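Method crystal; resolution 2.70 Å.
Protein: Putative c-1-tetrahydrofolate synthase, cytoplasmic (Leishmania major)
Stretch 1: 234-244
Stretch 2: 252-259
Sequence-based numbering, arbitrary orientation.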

# COMPACT_ATOMS: atom_id res chain seq x y z
N ALA A 234 9.34 21.29 7.21
CA ALA A 234 8.00 21.62 6.74
C ALA A 234 7.04 20.75 7.52
O ALA A 234 7.18 19.53 7.54
CB ALA A 234 7.87 21.34 5.25
N VAL A 235 6.06 21.39 8.18
CA VAL A 235 5.11 20.67 9.01
C VAL A 235 3.68 20.84 8.50
O VAL A 235 3.19 21.96 8.39
CB VAL A 235 5.18 21.17 10.47
CG1 VAL A 235 4.21 20.36 11.35
CG2 VAL A 235 6.59 21.06 11.00
N VAL A 236 3.02 19.72 8.19
CA VAL A 236 1.61 19.74 7.80
C VAL A 236 0.74 19.12 8.89
O VAL A 236 0.83 17.93 9.17
CB VAL A 236 1.36 19.02 6.46
CG1 VAL A 236 -0.08 19.26 6.01
CG2 VAL A 236 2.33 19.51 5.40
N ASP A 237 -0.11 19.95 9.49
CA ASP A 237 -0.98 19.52 10.58
C ASP A 237 -2.33 19.09 10.00
O ASP A 237 -3.13 19.92 9.60
CB ASP A 237 -1.16 20.68 11.57
CG ASP A 237 -1.73 20.23 12.91
OD1 ASP A 237 -2.37 19.16 12.99
OD2 ASP A 237 -1.53 20.96 13.89
N VAL A 238 -2.56 17.78 9.96
CA VAL A 238 -3.80 17.22 9.44
C VAL A 238 -4.79 16.85 10.56
O VAL A 238 -5.99 16.68 10.32
CB VAL A 238 -3.54 15.98 8.55
CG1 VAL A 238 -4.75 15.67 7.69
CG2 VAL A 238 -2.33 16.21 7.66
N GLY A 239 -4.29 16.74 11.78
CA GLY A 239 -5.14 16.47 12.94
C GLY A 239 -6.09 17.62 13.23
O GLY A 239 -5.75 18.78 13.05
N THR A 240 -7.30 17.27 13.68
CA THR A 240 -8.33 18.25 14.01
C THR A 240 -9.19 17.72 15.16
O THR A 240 -9.79 16.66 15.04
CB THR A 240 -9.25 18.53 12.82
OG1 THR A 240 -9.59 17.29 12.18
CG2 THR A 240 -8.56 19.44 11.81
N THR A 241 -9.23 18.47 16.26
CA THR A 241 -9.99 18.07 17.44
C THR A 241 -10.56 19.31 18.15
O THR A 241 -9.82 20.25 18.43
CB THR A 241 -9.10 17.32 18.44
OG1 THR A 241 -8.41 16.25 17.78
CG2 THR A 241 -9.92 16.75 19.59
N PRO A 242 -11.87 19.31 18.45
CA PRO A 242 -12.44 20.43 19.21
C PRO A 242 -12.00 20.44 20.67
O PRO A 242 -11.68 19.39 21.23
CB PRO A 242 -13.95 20.20 19.09
CG PRO A 242 -14.10 18.76 18.87
CD PRO A 242 -12.90 18.33 18.07
N VAL A 243 -11.97 21.63 21.28
CA VAL A 243 -11.62 21.80 22.69
C VAL A 243 -12.53 22.84 23.33
O VAL A 243 -13.04 23.71 22.63
CB VAL A 243 -10.15 22.26 22.86
CG1 VAL A 243 -9.19 21.26 22.22
CG2 VAL A 243 -9.95 23.66 22.28
N PRO A 244 -12.74 22.76 24.66
CA PRO A 244 -13.65 23.68 25.34
C PRO A 244 -13.00 24.97 25.87
O PRO A 244 -13.60 25.65 26.70
CB PRO A 244 -14.16 22.83 26.50
CG PRO A 244 -12.98 21.97 26.86
CD PRO A 244 -12.13 21.82 25.62
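Stretch 2 252-259: YRLVGDVC

Stretch 2 runs back along stretch 1 in a largely antiparallel course, extended from Tyr 252 to Gly 256, with a turn in the backbone at Asp 257 (phi/psi -66/-31), so that Tyr 252 lies near Val 243 and Val 258 reaches Val 235. The weakly bonded strands about 241-243 and 253-255 approach to 4.5 Å between axes, with an angle of 127° between their N-to-C directions, well short of strict antiparallel alignment.

The firmest backbone pairing is between Thr 241 and Val 255, which satisfy each other twice: Val 255 N donates to Thr 241 O at 2.9 Å, and Thr 241 N donates to Val 255 O at 3.1 Å. Toward the far end the ladder loosens. Val 243 N donates to Arg 253 O at 3.3 Å, whereas the return bond from Arg 253 N to Val 243 O, at 3.5 Å, is weak. Pro 242 has no amide hydrogen to offer, and its CA lies 3.5 Å from Arg 253 O in a CA-H...O contact. On the face shared by Thr 241, Val 243, Arg 253 and Val 255, Val 243 CG2 packs tightly on Val 255 CG2 at 3.3 Å. On the other face, where Pro 242 and Leu 254 point, Pro 242 CB lies 3.6 Å from Tyr 252 CD1, oblique to the ring.

Beyond the ladder, the side chain of Asp 237 takes over as acceptor. With chi1 in t, its carboxylate receives two successive amides, Asp 257 N on Asp 237 OD1 and Val 258 N on Asp 237 OD2, each at 2.9 Å. The approach is close enough that Gly 256 CA lies 3.3 Å from Asp 237 OD2, where an ideal CB on Gly 256 would clash. An ideal CB on Gly 239 would likewise strike Asp 257 OD1; both carboxylate oxygens of Asp 257 are hydrogen-bonded elsewhere in the structure. Gly 256 CA also makes a CA-H...O contact with Gly 239 O at 3.4 Å. Finally, Val 258 CG2 rests against Val 235 CG1 at 3.7 Å.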

# COMPACT_ATOMS: atom_id res chain seq x y z
N TYR A 252 -16.35 25.93 21.40
CA TYR A 252 -15.16 25.16 21.00
C TYR A 252 -14.46 25.73 19.77
O TYR A 252 -15.03 26.54 19.03
CB TYR A 252 -15.51 23.68 20.77
CG TYR A 252 -16.36 23.40 19.53
CD1 TYR A 252 -15.76 23.21 18.29
CD2 TYR A 252 -17.74 23.31 19.62
CE1 TYR A 252 -16.52 22.95 17.16
CE2 TYR A 252 -18.52 23.04 18.49
CZ TYR A 252 -17.90 22.87 17.26
OH TYR A 252 -18.66 22.61 16.15
N ARG A 253 -13.22 25.31 19.57
CA ARG A 253 -12.46 25.61 18.36
C ARG A 253 -11.64 24.40 17.94
O ARG A 253 -11.19 23.64 18.79
CB ARG A 253 -11.55 26.82 18.58
CG ARG A 253 -10.34 26.57 19.47
CD ARG A 253 -9.65 27.87 19.84
NE ARG A 253 -8.53 27.67 20.76
CZ ARG A 253 -7.88 28.64 21.40
NH1 ARG A 253 -8.23 29.92 21.23
NH2 ARG A 253 -6.88 28.34 22.22
N LEU A 254 -11.45 24.22 16.64
CA LEU A 254 -10.64 23.12 16.13
C LEU A 254 -9.17 23.39 16.43
O LEU A 254 -8.66 24.47 16.14
CB LEU A 254 -10.83 22.94 14.62
CG LEU A 254 -12.10 22.19 14.19
CD1 LEU A 254 -13.34 23.04 14.37
CD2 LEU A 254 -11.97 21.72 12.74
N VAL A 255 -8.50 22.41 17.03
CA VAL A 255 -7.09 22.52 17.39
C VAL A 255 -6.32 21.35 16.80
O VAL A 255 -6.75 20.20 16.91
CB VAL A 255 -6.91 22.53 18.92
CG1 VAL A 255 -5.55 23.12 19.29
CG2 VAL A 255 -8.02 23.31 19.59
N GLY A 256 -5.17 21.64 16.19
CA GLY A 256 -4.37 20.62 15.52
C GLY A 256 -3.44 19.85 16.44
O GLY A 256 -3.33 20.16 17.63
N ASP A 257 -2.78 18.84 15.88
CA ASP A 257 -1.80 18.03 16.60
C ASP A 257 -0.57 18.83 17.01
O ASP A 257 0.06 18.53 18.03
CB ASP A 257 -1.34 16.85 15.74
CG ASP A 257 -2.33 15.70 15.73
OD1 ASP A 257 -3.53 15.92 15.97
OD2 ASP A 257 -1.89 14.55 15.47
N VAL A 258 -0.22 19.83 16.21
CA VAL A 258 1.01 20.59 16.40
C VAL A 258 0.74 21.80 17.26
O VAL A 258 -0.30 22.44 17.13
CB VAL A 258 1.58 21.05 15.05
CG1 VAL A 258 2.88 21.80 15.25
CG2 VAL A 258 1.77 19.84 14.12
N CYS A 259 1.68 22.11 18.16
CA CYS A 259 1.68 23.38 18.87
C CYS A 259 2.23 24.43 17.92
O CYS A 259 3.45 24.56 17.76
CB CYS A 259 2.52 23.30 20.14
SG CYS A 259 1.88 22.16 21.35